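Local coordinates for protein metal-dependent hydrolase (Lactobacillus plantarum, PDB 2F6K) that probably acts as a manganese-dependent decarboxylase of the amidohydrolase family, removing carbon dioxide from 2-amino-3-carboxymuconate semialdehyde, at residues F184-E194 against Y225-V236. Numbering follows the deposited sequence.
Sequences FINMLKYHFFE and YQVDVYDVMHHV
The phenol ring of Y225 lies flat on the last turn of helix 171-189, a compact example of an aromatic ring packing on helix backbone. K189 CA sits 3.5 Å from the ring centroid and only 3° off the ring normal, a CH-pi contact centred on the face. K189 CB continues along the same face, 3.5 Å from Y225 CZ. From there CG, anti to the backbone N (chi1 177°), carries the lysine chain on past Y225 CE1 and OH. A water bonds Y225 OH at 2.7 Å and K189 NZ more weakly, while the ammonium also donates to the backbone O of I167 in the second subunit. With an alanine here instead of Y225, the K189 backbone would probably lose its aromatic cover and the bridging water its phenol partner.

Farther along, L188 spreads its two methyls: CD2 reaches V227 CG1 and V232 CG2, and CD1 meets V229 CG2. V232 CG1 then presses over one face of F193, 3.7 Å from the ring centroid, and V236 CG1 lies 3.5 Å from F193 CE1. The F184 ring receives V229 CG2 at its edge and the selenium of M233 obliquely, 3.8 Å from F184 CZ, a Met-aromatic contact.

A Schellman motif with H191 as C-prime residue ends helix 171-189 and turns the chain into helix 192-195, which brings F193 against V232. D228 caps helix 229-235 through its OD1, which accepts from D231 N. Behind both lies the TIM barrel, where F193 packs on V201 and V236 on I203 of strand 200-203. The chemistry is thus chiefly apolar, joining outer helices by methyl-to-ring packing, while the polar end of K189 turns away to the second subunit.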
loop_
_atom_site.group_PDB
_atom_site.type_symbol
_atom_site.label_atom_id
_atom_site.label_comp_id
_atom_site.label_asym_id
_atom_site.label_seq_id
_atom_site.Cartn_x
_atom_site.Cartn_y
_atom_site.Cartn_z
ATOM N N PHE A 184 17.935 6.627 -5.490
ATOM C CA PHE A 184 19.394 6.586 -5.570
ATOM C C PHE A 184 19.915 5.201 -5.178
ATOM O O PHE A 184 20.782 4.634 -5.838
ATOM C CB PHE A 184 20.012 7.620 -4.629
ATOM C CG PHE A 184 21.515 7.592 -4.599
ATOM C CD1 PHE A 184 22.255 8.100 -5.661
ATOM C CD2 PHE A 184 22.191 7.088 -3.499
ATOM C CE1 PHE A 184 23.644 8.113 -5.625
ATOM C CE2 PHE A 184 23.591 7.096 -3.452
ATOM C CZ PHE A 184 24.313 7.612 -4.517
ATOM N N ILE A 185 19.388 4.666 -4.088
ATOM C CA ILE A 185 19.818 3.372 -3.623
ATOM C C ILE A 185 19.404 2.297 -4.627
ATOM O O ILE A 185 20.131 1.331 -4.855
ATOM C CB ILE A 185 19.215 3.090 -2.232
ATOM C CG1 ILE A 185 19.661 4.196 -1.268
ATOM C CG2 ILE A 185 19.643 1.717 -1.736
ATOM C CD1 ILE A 185 19.181 4.037 0.162
ATOM N N ASN A 186 18.241 2.481 -5.242
ATOM C CA ASN A 186 17.754 1.519 -6.214
ATOM C C ASN A 186 18.784 1.459 -7.339
ATOM O O ASN A 186 19.108 0.390 -7.861
ATOM C CB ASN A 186 16.402 1.977 -6.760
ATOM C CG ASN A 186 15.686 0.888 -7.531
ATOM O OD1 ASN A 186 15.412 1.031 -8.720
ATOM N ND2 ASN A 186 15.377 -0.209 -6.854
HETATM N N MSE A 187 19.304 2.626 -7.696
HETATM C CA MSE A 187 20.292 2.728 -8.750
HETATM C C MSE A 187 21.598 2.051 -8.322
HETATM O O MSE A 187 22.332 1.507 -9.145
HETATM C CB MSE A 187 20.495 4.199 -9.093
HETATM C CG MSE A 187 19.243 4.828 -9.680
HETATM SE SE MSE A 187 19.376 6.731 -9.949
HETATM C CE MSE A 187 20.243 6.797 -11.682
ATOM N N LEU A 188 21.886 2.073 -7.028
ATOM C CA LEU A 188 23.085 1.414 -6.540
ATOM C C LEU A 188 22.883 -0.083 -6.743
ATOM O O LEU A 188 23.715 -0.766 -7.328
ATOM C CB LEU A 188 23.294 1.699 -5.053
ATOM C CG LEU A 188 23.657 3.132 -4.671
ATOM C CD1 LEU A 188 23.845 3.223 -3.151
ATOM C CD2 LEU A 188 24.927 3.548 -5.409
ATOM N N LYS A 189 21.751 -0.572 -6.253
ATOM C CA LYS A 189 21.394 -1.977 -6.345
ATOM C C LYS A 189 21.544 -2.543 -7.764
ATOM O O LYS A 189 22.035 -3.658 -7.945
ATOM C CB LYS A 189 19.958 -2.165 -5.858
ATOM C CG LYS A 189 19.422 -3.595 -5.979
ATOM C CD LYS A 189 17.947 -3.655 -5.583
ATOM C CE LYS A 189 17.316 -5.007 -5.909
ATOM N NZ LYS A 189 17.974 -6.107 -5.157
ATOM N N TYR A 190 21.128 -1.778 -8.766
ATOM C CA TYR A 190 21.213 -2.242 -10.145
ATOM C C TYR A 190 22.496 -1.872 -10.892
ATOM O O TYR A 190 22.562 -1.991 -12.112
ATOM C CB TYR A 190 19.985 -1.762 -10.917
ATOM C CG TYR A 190 18.725 -2.489 -10.498
ATOM C CD1 TYR A 190 18.621 -3.874 -10.651
ATOM C CD2 TYR A 190 17.648 -1.804 -9.922
ATOM C CE1 TYR A 190 17.480 -4.563 -10.241
ATOM C CE2 TYR A 190 16.497 -2.486 -9.503
ATOM C CZ TYR A 190 16.422 -3.867 -9.667
ATOM O OH TYR A 190 15.309 -4.560 -9.243
ATOM N N HIS A 191 23.508 -1.426 -10.150
ATOM C CA HIS A 191 24.800 -1.065 -10.714
ATOM C C HIS A 191 24.688 -0.060 -11.852
ATOM O O HIS A 191 25.431 -0.125 -12.833
ATOM C CB HIS A 191 25.512 -2.326 -11.206
ATOM C CG HIS A 191 25.485 -3.453 -10.219
ATOM N ND1 HIS A 191 24.496 -4.414 -10.212
ATOM C CD2 HIS A 191 26.298 -3.742 -9.176
ATOM C CE1 HIS A 191 24.701 -5.247 -9.206
ATOM N NE2 HIS A 191 25.788 -4.860 -8.562
ATOM N N PHE A 192 23.765 0.882 -11.707
ATOM C CA PHE A 192 23.538 1.885 -12.730
ATOM C C PHE A 192 24.789 2.679 -13.119
ATOM O O PHE A 192 25.129 2.781 -14.302
ATOM C CB PHE A 192 22.424 2.836 -12.273
ATOM C CG PHE A 192 22.004 3.827 -13.321
ATOM C CD1 PHE A 192 22.775 4.949 -13.587
ATOM C CD2 PHE A 192 20.844 3.624 -14.057
ATOM C CE1 PHE A 192 22.398 5.862 -14.579
ATOM C CE2 PHE A 192 20.454 4.529 -15.053
ATOM C CZ PHE A 192 21.235 5.649 -15.311
ATOM N N PHE A 193 25.479 3.232 -12.128
ATOM C CA PHE A 193 26.668 4.045 -12.385
ATOM C C PHE A 193 27.851 3.242 -12.933
ATOM O O PHE A 193 28.714 3.773 -13.636
ATOM C CB PHE A 193 27.042 4.769 -11.097
ATOM C CG PHE A 193 25.877 5.477 -10.458
ATOM C CD1 PHE A 193 25.379 6.661 -11.002
ATOM C CD2 PHE A 193 25.237 4.928 -9.350
ATOM C CE1 PHE A 193 24.258 7.285 -10.456
ATOM C CE2 PHE A 193 24.113 5.548 -8.795
ATOM C CZ PHE A 193 23.622 6.732 -9.354
ATOM N N GLU A 194 27.869 1.956 -12.611
ATOM C CA GLU A 194 28.907 1.039 -13.051
ATOM C C GLU A 194 28.642 0.670 -14.513
ATOM O O GLU A 194 29.556 0.647 -15.331
ATOM C CB GLU A 194 28.851 -0.197 -12.158
ATOM C CG GLU A 194 29.934 -1.231 -12.335
ATOM C CD GLU A 194 29.821 -2.327 -11.271
ATOM O OE1 GLU A 194 29.955 -2.013 -10.068
ATOM O OE2 GLU A 194 29.588 -3.501 -11.624
ATOM N N TYR A 225 26.097 -5.033 -2.973
ATOM C CA TYR A 225 25.990 -4.435 -4.301
ATOM C C TYR A 225 27.345 -4.316 -4.987
ATOM O O TYR A 225 27.422 -3.983 -6.167
ATOM C CB TYR A 225 25.359 -3.043 -4.220
ATOM C CG TYR A 225 23.955 -3.013 -3.670
ATOM C CD1 TYR A 225 23.134 -4.144 -3.714
ATOM C CD2 TYR A 225 23.424 -1.832 -3.154
ATOM C CE1 TYR A 225 21.825 -4.093 -3.263
ATOM C CE2 TYR A 225 22.118 -1.769 -2.702
ATOM C CZ TYR A 225 21.325 -2.901 -2.761
ATOM O OH TYR A 225 20.025 -2.829 -2.327
ATOM N N GLN A 226 28.411 -4.588 -4.245
ATOM C CA GLN A 226 29.757 -4.485 -4.790
ATOM C C GLN A 226 29.992 -3.063 -5.298
ATOM O O GLN A 226 30.667 -2.850 -6.311
ATOM C CB GLN A 226 29.945 -5.491 -5.924
ATOM C CG GLN A 226 29.850 -6.950 -5.479
ATOM C CD GLN A 226 30.898 -7.349 -4.423
ATOM O OE1 GLN A 226 31.716 -6.538 -3.986
ATOM N NE2 GLN A 226 30.864 -8.612 -4.016
ATOM N N VAL A 227 29.423 -2.097 -4.581
ATOM C CA VAL A 227 29.546 -0.684 -4.937
ATOM C C VAL A 227 30.071 0.162 -3.766
ATOM O O VAL A 227 29.728 -0.073 -2.605
ATOM C CB VAL A 227 28.173 -0.119 -5.399
ATOM C CG1 VAL A 227 28.281 1.354 -5.738
ATOM C CG2 VAL A 227 27.695 -0.876 -6.619
ATOM N N ASP A 228 30.923 1.135 -4.075
ATOM C CA ASP A 228 31.464 2.020 -3.047
ATOM C C ASP A 228 30.629 3.296 -3.139
ATOM O O ASP A 228 30.828 4.111 -4.037
ATOM C CB ASP A 228 32.939 2.323 -3.327
ATOM C CG ASP A 228 33.591 3.126 -2.215
ATOM O OD1 ASP A 228 32.990 4.132 -1.767
ATOM O OD2 ASP A 228 34.712 2.753 -1.796
ATOM N N VAL A 229 29.689 3.462 -2.218
ATOM C CA VAL A 229 28.802 4.616 -2.244
ATOM C C VAL A 229 29.549 5.950 -2.282
ATOM O O VAL A 229 29.109 6.902 -2.938
ATOM C CB VAL A 229 27.796 4.557 -1.043
ATOM C CG1 VAL A 229 28.524 4.737 0.285
ATOM C CG2 VAL A 229 26.700 5.592 -1.232
ATOM N N TYR A 230 30.690 6.012 -1.601
ATOM C CA TYR A 230 31.492 7.232 -1.570
ATOM C C TYR A 230 32.077 7.578 -2.931
ATOM O O TYR A 230 32.237 8.756 -3.243
ATOM C CB TYR A 230 32.605 7.104 -0.537
ATOM C CG TYR A 230 32.055 6.802 0.828
ATOM C CD1 TYR A 230 31.245 7.728 1.497
ATOM C CD2 TYR A 230 32.316 5.578 1.451
ATOM C CE1 TYR A 230 30.711 7.442 2.756
ATOM C CE2 TYR A 230 31.792 5.283 2.702
ATOM C CZ TYR A 230 30.990 6.218 3.353
ATOM O OH TYR A 230 30.478 5.921 4.602
ATOM N N ASP A 231 32.409 6.572 -3.740
ATOM C CA ASP A 231 32.931 6.854 -5.078
ATOM C C ASP A 231 31.785 7.380 -5.935
ATOM O O ASP A 231 31.962 8.307 -6.729
ATOM C CB ASP A 231 33.518 5.603 -5.737
ATOM C CG ASP A 231 34.830 5.183 -5.120
ATOM O OD1 ASP A 231 35.627 6.082 -4.751
ATOM O OD2 ASP A 231 35.069 3.958 -5.019
ATOM N N VAL A 232 30.606 6.786 -5.766
ATOM C CA VAL A 232 29.437 7.205 -6.528
ATOM C C VAL A 232 29.066 8.660 -6.207
ATOM O O VAL A 232 28.681 9.428 -7.096
ATOM C CB VAL A 232 28.228 6.284 -6.242
ATOM C CG1 VAL A 232 27.039 6.712 -7.083
ATOM C CG2 VAL A 232 28.594 4.840 -6.551
HETATM N N MSE A 233 29.190 9.039 -4.938
HETATM C CA MSE A 233 28.872 10.403 -4.536
HETATM C C MSE A 233 29.811 11.405 -5.203
HETATM O O MSE A 233 29.479 12.579 -5.353
HETATM C CB MSE A 233 28.934 10.535 -3.010
HETATM C CG MSE A 233 27.795 9.795 -2.274
HETATM SE SE MSE A 233 26.002 10.467 -2.713
HETATM C CE MSE A 233 26.062 12.089 -1.664
ATOM N N HIS A 234 30.984 10.937 -5.610
ATOM C CA HIS A 234 31.949 11.804 -6.282
ATOM C C HIS A 234 31.627 11.863 -7.765
ATOM O O HIS A 234 31.907 12.852 -8.437
ATOM C CB HIS A 234 33.373 11.262 -6.110
ATOM C CG HIS A 234 33.977 11.558 -4.774
ATOM N ND1 HIS A 234 34.873 10.708 -4.158
ATOM C CD2 HIS A 234 33.833 12.619 -3.946
ATOM C CE1 HIS A 234 35.252 11.233 -3.006
ATOM N NE2 HIS A 234 34.636 12.391 -2.854
ATOM N N HIS A 235 31.021 10.788 -8.257
ATOM C CA HIS A 235 30.689 10.644 -9.665
ATOM C C HIS A 235 29.459 11.387 -10.168
ATOM O O HIS A 235 29.454 11.876 -11.296
ATOM C CB HIS A 235 30.554 9.155 -9.983
ATOM C CG HIS A 235 30.281 8.861 -11.426
ATOM N ND1 HIS A 235 29.106 8.279 -11.854
ATOM C CD2 HIS A 235 31.047 9.020 -12.530
ATOM C CE1 HIS A 235 29.165 8.085 -13.160
ATOM N NE2 HIS A 235 30.332 8.525 -13.594
ATOM N N VAL A 236 28.413 11.471 -9.354
ATOM C CA VAL A 236 27.203 12.155 -9.781
ATOM C C VAL A 236 27.233 13.652 -9.508
ATOM O O VAL A 236 28.215 14.186 -8.997
ATOM C CB VAL A 236 25.959 11.568 -9.095
ATOM C CG1 VAL A 236 25.960 10.046 -9.232
ATOM C CG2 VAL A 236 25.921 11.986 -7.647
HETATM O O HOH W 1 18.668 -5.161 -1.915
#